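Local coordinates for protein Tas1 (Pseudomonas aeruginosa, PDB 6OX6) that pyrophosphorylates adenosine nucleotides to make (p)ppApp as a type VI secretion toxin, depleting ADP and ATP in competitor cells, at residues P257-E262 with M352-G357; L343-V348 with Q363-E368. All coordinates share one frame; numbering follows the deposited sequence.

Contact 1: residues P257-E262 with M352-G357; sequences PAAKAE and MNTKAG
Glu262 reaches from the helix 256-273 to the backbone of Lys355, in the turn that follows strand 347-353. Its CG lies anti to the backbone N (chi1 -168°), and the extended chain beyond carries the carboxylate to the turn; glutamate has the length for this span. CB and CG run alongside Thr354, the two side chains sliding past each other in opposite directions: both approach Thr354 CG2, and CG also lies 4.1 Å from Thr354 CB. CD lies against Thr354 CB and Lys355 N. Lys355 N gives a nearly straight bond (169°) to Glu262 OE2 at 2.9 Å. It arrives on the syn side, 18° out of the carboxylate plane. The contact of Lys355 N with OE1 of Glu262, though as short as 2.8 Å, is strongly bent and weak. OE1 also rests 3.2 Å from Thr354 CB, and its neighbour on the lysine is CB.

Lys355 bends back at chi3 and chi4, and its NZ lies 3.6 Å from Glu262 OE2, a long salt bridge. One turn back along the helix, small residues suit a close approach: Ala258 CB meets Ala356 CB at 3.7 Å, and Ala259 CB packs against Thr354 OG1, whose hydrogen-bond partner is Ile358 O. Thr354 to Gly357 form a type I beta turn, closed by Gly357 N bonding to Thr354 O; Gly357 suits its last corner because its phi is positive. This turn belongs to the connection between strands 347-353 and 359-365. A glutamate therefore serves twice here, as acceptor for a peptide N-H of the turn and as counter-charge to its lysine; the two neighbouring donors would be expected to favour its ionised form.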
loop_
_atom_site.group_PDB
_atom_site.type_symbol
_atom_site.label_atom_id
_atom_site.label_comp_id
_atom_site.label_asym_id
_atom_site.label_seq_id
_atom_site.Cartn_x
_atom_site.Cartn_y
_atom_site.Cartn_z
ATOM N N PRO A 257 -14.059 4.383 -14.458
ATOM C CA PRO A 257 -14.967 3.270 -14.804
ATOM C C PRO A 257 -14.395 2.293 -15.825
ATOM O O PRO A 257 -14.535 1.076 -15.653
ATOM C CB PRO A 257 -16.210 3.996 -15.338
ATOM C CG PRO A 257 -16.225 5.285 -14.615
ATOM C CD PRO A 257 -14.771 5.678 -14.477
ATOM N N ALA A 258 -13.748 2.784 -16.885
ATOM C CA ALA A 258 -13.161 1.864 -17.854
ATOM C C ALA A 258 -11.966 1.120 -17.264
ATOM O O ALA A 258 -11.735 -0.053 -17.588
ATOM C CB ALA A 258 -12.734 2.617 -19.112
ATOM N N ALA A 259 -11.171 1.786 -16.421
ATOM C CA ALA A 259 -10.074 1.064 -15.779
ATOM C C ALA A 259 -10.619 -0.003 -14.839
ATOM O O ALA A 259 -10.107 -1.132 -14.802
ATOM C CB ALA A 259 -9.158 2.036 -15.046
ATOM N N LYS A 260 -11.717 0.311 -14.141
ATOM C CA LYS A 260 -12.331 -0.666 -13.250
ATOM C C LYS A 260 -12.746 -1.912 -14.017
ATOM O O LYS A 260 -12.357 -3.034 -13.666
ATOM C CB LYS A 260 -13.529 -0.044 -12.535
ATOM C CG LYS A 260 -14.177 -0.973 -11.520
ATOM C CD LYS A 260 -15.624 -0.607 -11.290
ATOM C CE LYS A 260 -16.195 -1.322 -10.082
ATOM N NZ LYS A 260 -15.973 -2.802 -10.083
ATOM N N ALA A 261 -13.510 -1.729 -15.103
ATOM C CA ALA A 261 -13.929 -2.864 -15.912
ATOM C C ALA A 261 -12.729 -3.685 -16.346
ATOM O O ALA A 261 -12.750 -4.919 -16.284
ATOM C CB ALA A 261 -14.718 -2.382 -17.138
ATOM N N GLU A 262 -11.657 -3.012 -16.760
ATOM C CA GLU A 262 -10.476 -3.727 -17.216
ATOM C C GLU A 262 -9.826 -4.527 -16.086
ATOM O O GLU A 262 -9.560 -5.725 -16.240
ATOM C CB GLU A 262 -9.493 -2.734 -17.827
ATOM C CG GLU A 262 -8.368 -3.376 -18.585
ATOM C CD GLU A 262 -7.622 -2.374 -19.447
ATOM O OE1 GLU A 262 -8.187 -1.289 -19.739
ATOM O OE2 GLU A 262 -6.466 -2.669 -19.809
HETATM N N MSE A 352 -1.652 -1.803 -12.296
HETATM C CA MSE A 352 -1.759 -2.093 -13.707
HETATM C C MSE A 352 -2.096 -0.870 -14.500
HETATM O O MSE A 352 -3.053 -0.156 -14.151
HETATM C CB MSE A 352 -2.906 -3.064 -13.939
HETATM C CG MSE A 352 -2.538 -4.486 -13.561
HETATM SE SE MSE A 352 -2.828 -5.659 -15.112
HETATM C CE MSE A 352 -1.878 -4.543 -16.423
ATOM N N ASN A 353 -1.323 -0.587 -15.542
ATOM C CA ASN A 353 -1.646 0.532 -16.423
ATOM C C ASN A 353 -2.664 0.042 -17.450
ATOM O O ASN A 353 -2.327 -0.731 -18.350
ATOM C CB ASN A 353 -0.394 1.081 -17.100
ATOM C CG ASN A 353 0.483 1.892 -16.153
ATOM O OD1 ASN A 353 0.011 2.371 -15.123
ATOM N ND2 ASN A 353 1.760 2.071 -16.511
ATOM N N THR A 354 -3.910 0.474 -17.314
ATOM C CA THR A 354 -4.976 -0.068 -18.141
ATOM C C THR A 354 -5.090 0.690 -19.451
ATOM O O THR A 354 -4.647 1.834 -19.578
ATOM C CB THR A 354 -6.315 0.022 -17.434
ATOM O OG1 THR A 354 -6.582 1.399 -17.143
ATOM C CG2 THR A 354 -6.264 -0.748 -16.125
ATOM N N LYS A 355 -5.764 0.049 -20.411
ATOM C CA LYS A 355 -5.988 0.633 -21.729
ATOM C C LYS A 355 -6.652 1.999 -21.659
ATOM O O LYS A 355 -6.468 2.813 -22.573
ATOM C CB LYS A 355 -6.831 -0.319 -22.576
ATOM C CG LYS A 355 -6.050 -1.529 -23.049
ATOM C CD LYS A 355 -6.764 -2.276 -24.171
ATOM C CE LYS A 355 -7.119 -3.707 -23.763
ATOM N NZ LYS A 355 -8.267 -3.752 -22.790
ATOM N N ALA A 356 -7.400 2.281 -20.591
ATOM C CA ALA A 356 -8.045 3.581 -20.461
ATOM C C ALA A 356 -7.075 4.701 -20.105
ATOM O O ALA A 356 -7.496 5.865 -20.062
ATOM C CB ALA A 356 -9.151 3.515 -19.412
ATOM N N GLY A 357 -5.807 4.383 -19.832
ATOM C CA GLY A 357 -4.801 5.392 -19.590
ATOM C C GLY A 357 -4.604 5.788 -18.146
ATOM O O GLY A 357 -3.997 6.837 -17.884
#

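Contact 2: residues L343-V348 with Q363-E368. With ACT (acetate ion), chain I.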
loop_
_atom_site.group_PDB
_atom_site.type_symbol
_atom_site.label_atom_id
_atom_site.label_comp_id
_atom_site.label_asym_id
_atom_site.label_seq_id
_atom_site.Cartn_x
_atom_site.Cartn_y
_atom_site.Cartn_z
ATOM N N LEU A 343 5.901 -3.901 10.230
ATOM C CA LEU A 343 4.680 -4.390 10.844
ATOM C C LEU A 343 4.401 -5.865 10.552
ATOM O O LEU A 343 3.385 -6.375 11.013
ATOM C CB LEU A 343 3.491 -3.548 10.378
ATOM C CG LEU A 343 3.605 -2.017 10.559
ATOM C CD1 LEU A 343 2.221 -1.361 10.262
ATOM C CD2 LEU A 343 4.101 -1.611 11.903
ATOM N N GLY A 344 5.255 -6.555 9.806
ATOM C CA GLY A 344 5.121 -8.001 9.654
ATOM C C GLY A 344 3.969 -8.468 8.793
ATOM O O GLY A 344 3.651 -9.666 8.793
ATOM N N TYR A 345 3.363 -7.574 8.023
ATOM C CA TYR A 345 2.277 -7.964 7.146
ATOM C C TYR A 345 2.831 -8.754 5.953
ATOM O O TYR A 345 4.018 -8.671 5.623
ATOM C CB TYR A 345 1.516 -6.705 6.693
ATOM C CG TYR A 345 0.313 -6.948 5.786
ATOM C CD1 TYR A 345 0.287 -6.439 4.498
ATOM C CD2 TYR A 345 -0.775 -7.696 6.223
ATOM C CE1 TYR A 345 -0.807 -6.662 3.652
ATOM C CE2 TYR A 345 -1.872 -7.921 5.403
ATOM C CZ TYR A 345 -1.877 -7.390 4.121
ATOM O OH TYR A 345 -2.934 -7.602 3.283
ATOM N N SER A 346 1.975 -9.580 5.338
ATOM C CA SER A 346 2.337 -10.244 4.087
ATOM C C SER A 346 1.157 -10.210 3.127
ATOM O O SER A 346 0.001 -10.167 3.545
ATOM C CB SER A 346 2.805 -11.702 4.300
ATOM O OG SER A 346 1.877 -12.427 5.088
ATOM N N GLY A 347 1.456 -10.209 1.838
ATOM C CA GLY A 347 0.438 -10.029 0.822
ATOM C C GLY A 347 1.068 -9.517 -0.459
ATOM O O GLY A 347 2.276 -9.317 -0.550
ATOM N N VAL A 348 0.219 -9.298 -1.455
ATOM C CA VAL A 348 0.663 -8.827 -2.761
ATOM C C VAL A 348 -0.109 -7.576 -3.104
ATOM O O VAL A 348 -1.323 -7.507 -2.877
ATOM C CB VAL A 348 0.456 -9.881 -3.868
ATOM C CG1 VAL A 348 0.758 -9.283 -5.265
ATOM C CG2 VAL A 348 1.298 -11.074 -3.581
ATOM N N GLN A 363 -4.936 -6.128 -5.473
ATOM C CA GLN A 363 -4.280 -6.736 -4.323
ATOM C C GLN A 363 -4.619 -8.213 -4.258
ATOM O O GLN A 363 -5.688 -8.637 -4.698
ATOM C CB GLN A 363 -4.724 -6.080 -3.024
ATOM C CG GLN A 363 -4.323 -4.647 -2.891
ATOM C CD GLN A 363 -4.734 -4.114 -1.554
ATOM O OE1 GLN A 363 -5.882 -3.734 -1.350
ATOM N NE2 GLN A 363 -3.824 -4.146 -0.617
ATOM N N VAL A 364 -3.719 -8.991 -3.672
ATOM C CA VAL A 364 -3.913 -10.426 -3.531
ATOM C C VAL A 364 -3.484 -10.828 -2.135
ATOM O O VAL A 364 -2.442 -10.378 -1.641
ATOM C CB VAL A 364 -3.113 -11.243 -4.571
ATOM C CG1 VAL A 364 -3.671 -12.630 -4.633
ATOM C CG2 VAL A 364 -3.135 -10.583 -5.970
ATOM N N ASN A 365 -4.264 -11.702 -1.512
ATOM C CA ASN A 365 -3.902 -12.214 -0.194
ATOM C C ASN A 365 -4.741 -13.444 0.084
ATOM O O ASN A 365 -5.684 -13.752 -0.647
ATOM C CB ASN A 365 -4.119 -11.176 0.912
ATOM C CG ASN A 365 -2.979 -11.168 1.923
ATOM O OD1 ASN A 365 -2.387 -12.212 2.203
ATOM N ND2 ASN A 365 -2.642 -9.992 2.442
ATOM N N SER A 366 -4.384 -14.141 1.163
ATOM C CA SER A 366 -5.111 -15.304 1.627
ATOM C C SER A 366 -6.249 -14.900 2.564
ATOM O O SER A 366 -6.277 -13.780 3.093
ATOM C CB SER A 366 -4.164 -16.253 2.352
ATOM O OG SER A 366 -3.546 -15.591 3.440
ATOM N N PRO A 367 -7.214 -15.798 2.782
ATOM C CA PRO A 367 -8.254 -15.496 3.779
ATOM C C PRO A 367 -7.690 -15.306 5.180
ATOM O O PRO A 367 -8.197 -14.463 5.935
ATOM C CB PRO A 367 -9.192 -16.716 3.704
ATOM C CG PRO A 367 -8.901 -17.363 2.371
ATOM C CD PRO A 367 -7.445 -17.094 2.115
ATOM N N GLU A 368 -6.639 -16.041 5.539
ATOM C CA GLU A 368 -6.093 -15.927 6.886
ATOM C C GLU A 368 -5.528 -14.535 7.131
ATOM O O GLU A 368 -5.733 -13.946 8.201
ATOM C CB GLU A 368 -5.014 -16.993 7.117
ATOM C CG GLU A 368 -5.553 -18.418 7.166
ATOM C CD GLU A 368 -6.056 -18.937 5.804
ATOM O OE1 GLU A 368 -5.757 -18.304 4.764
ATOM O OE2 GLU A 368 -6.762 -19.976 5.772
HETATM C C ACT I . -5.849 -6.178 2.031
HETATM O O ACT I . -5.252 -5.085 2.265
HETATM O OXT ACT I . -6.994 -6.551 2.419
HETATM C CH3 ACT I . -5.043 -7.200 1.127
HETATM O O HOH W 1 0.308 -13.286 2.779
#
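Tyr345 turns its CG anti to the backbone N (chi1 -179°), while a chi1 of -138° sets Asn365 CG, and the amide beyond it meets the tyrosine tip to tip at the open end of the antiparallel hairpin of strands 347-353 and 359-365. Ring and amide planes stand 66° apart. The bond from Asn365 ND2 to Tyr345 OH is weak and strongly bent, and its length of 2.6 Å is suspiciously short, which makes it doubtful. Ser346 O is the partner that holds ND2, by a bond 2.9 Å long, in the carbonyl plane and on a lone pair. Asparagine suits this place because its amide both gives and accepts: OD1 accepts hydrogen bonds from Ser366 N, just before helix 367-373, and from a water that also binds Ser346 OG. The serine hydroxyl has Arg434 as a further partner.

Gly347 passes directly beside this amide, where a side chain would collide with ND2. An acetate, probably from the crystallisation liquor, lies by Tyr345 and Gln363 and is hydrogen-bonded to Lys373, while Arg60 of the Pa14_01140 chain packs on Tyr345. Beyond Gly347, Val348 and Val364 form an antiparallel hydrogen-bonded pair. Their branched side chains suit a strand and lie side by side, CB to CB 3.9 Å, on the face covered by helix 319-328. Val348 O also receives a CA-H contact from Gln363. Two reciprocal bonds join the valines, Val348 N to Val364 O and Val364 N to Val348 O, each 2.9 Å long.

Following the chain from the N terminus, helix 256-273 supplies the first half of contact 1; the chain then runs 89 residues, through strands 277-280, 308-313 and 332-336 and helices 286-296 and 319-328, before 352-357 closes the loop. Before that closure, the chain has already passed 343-348, the first half of contact 2, whose own loop of 14 residues closes at 363-368. The two loops therefore cross. Strand 347-353 serves both, its beginning in contact 2 and its end in contact 1; the centres of the two contacts lie about 24 Å apart. Contact 1 ties the early helix to the turn of the hairpin; contact 2 joins the hairpin's other end, leading into helix 367-373.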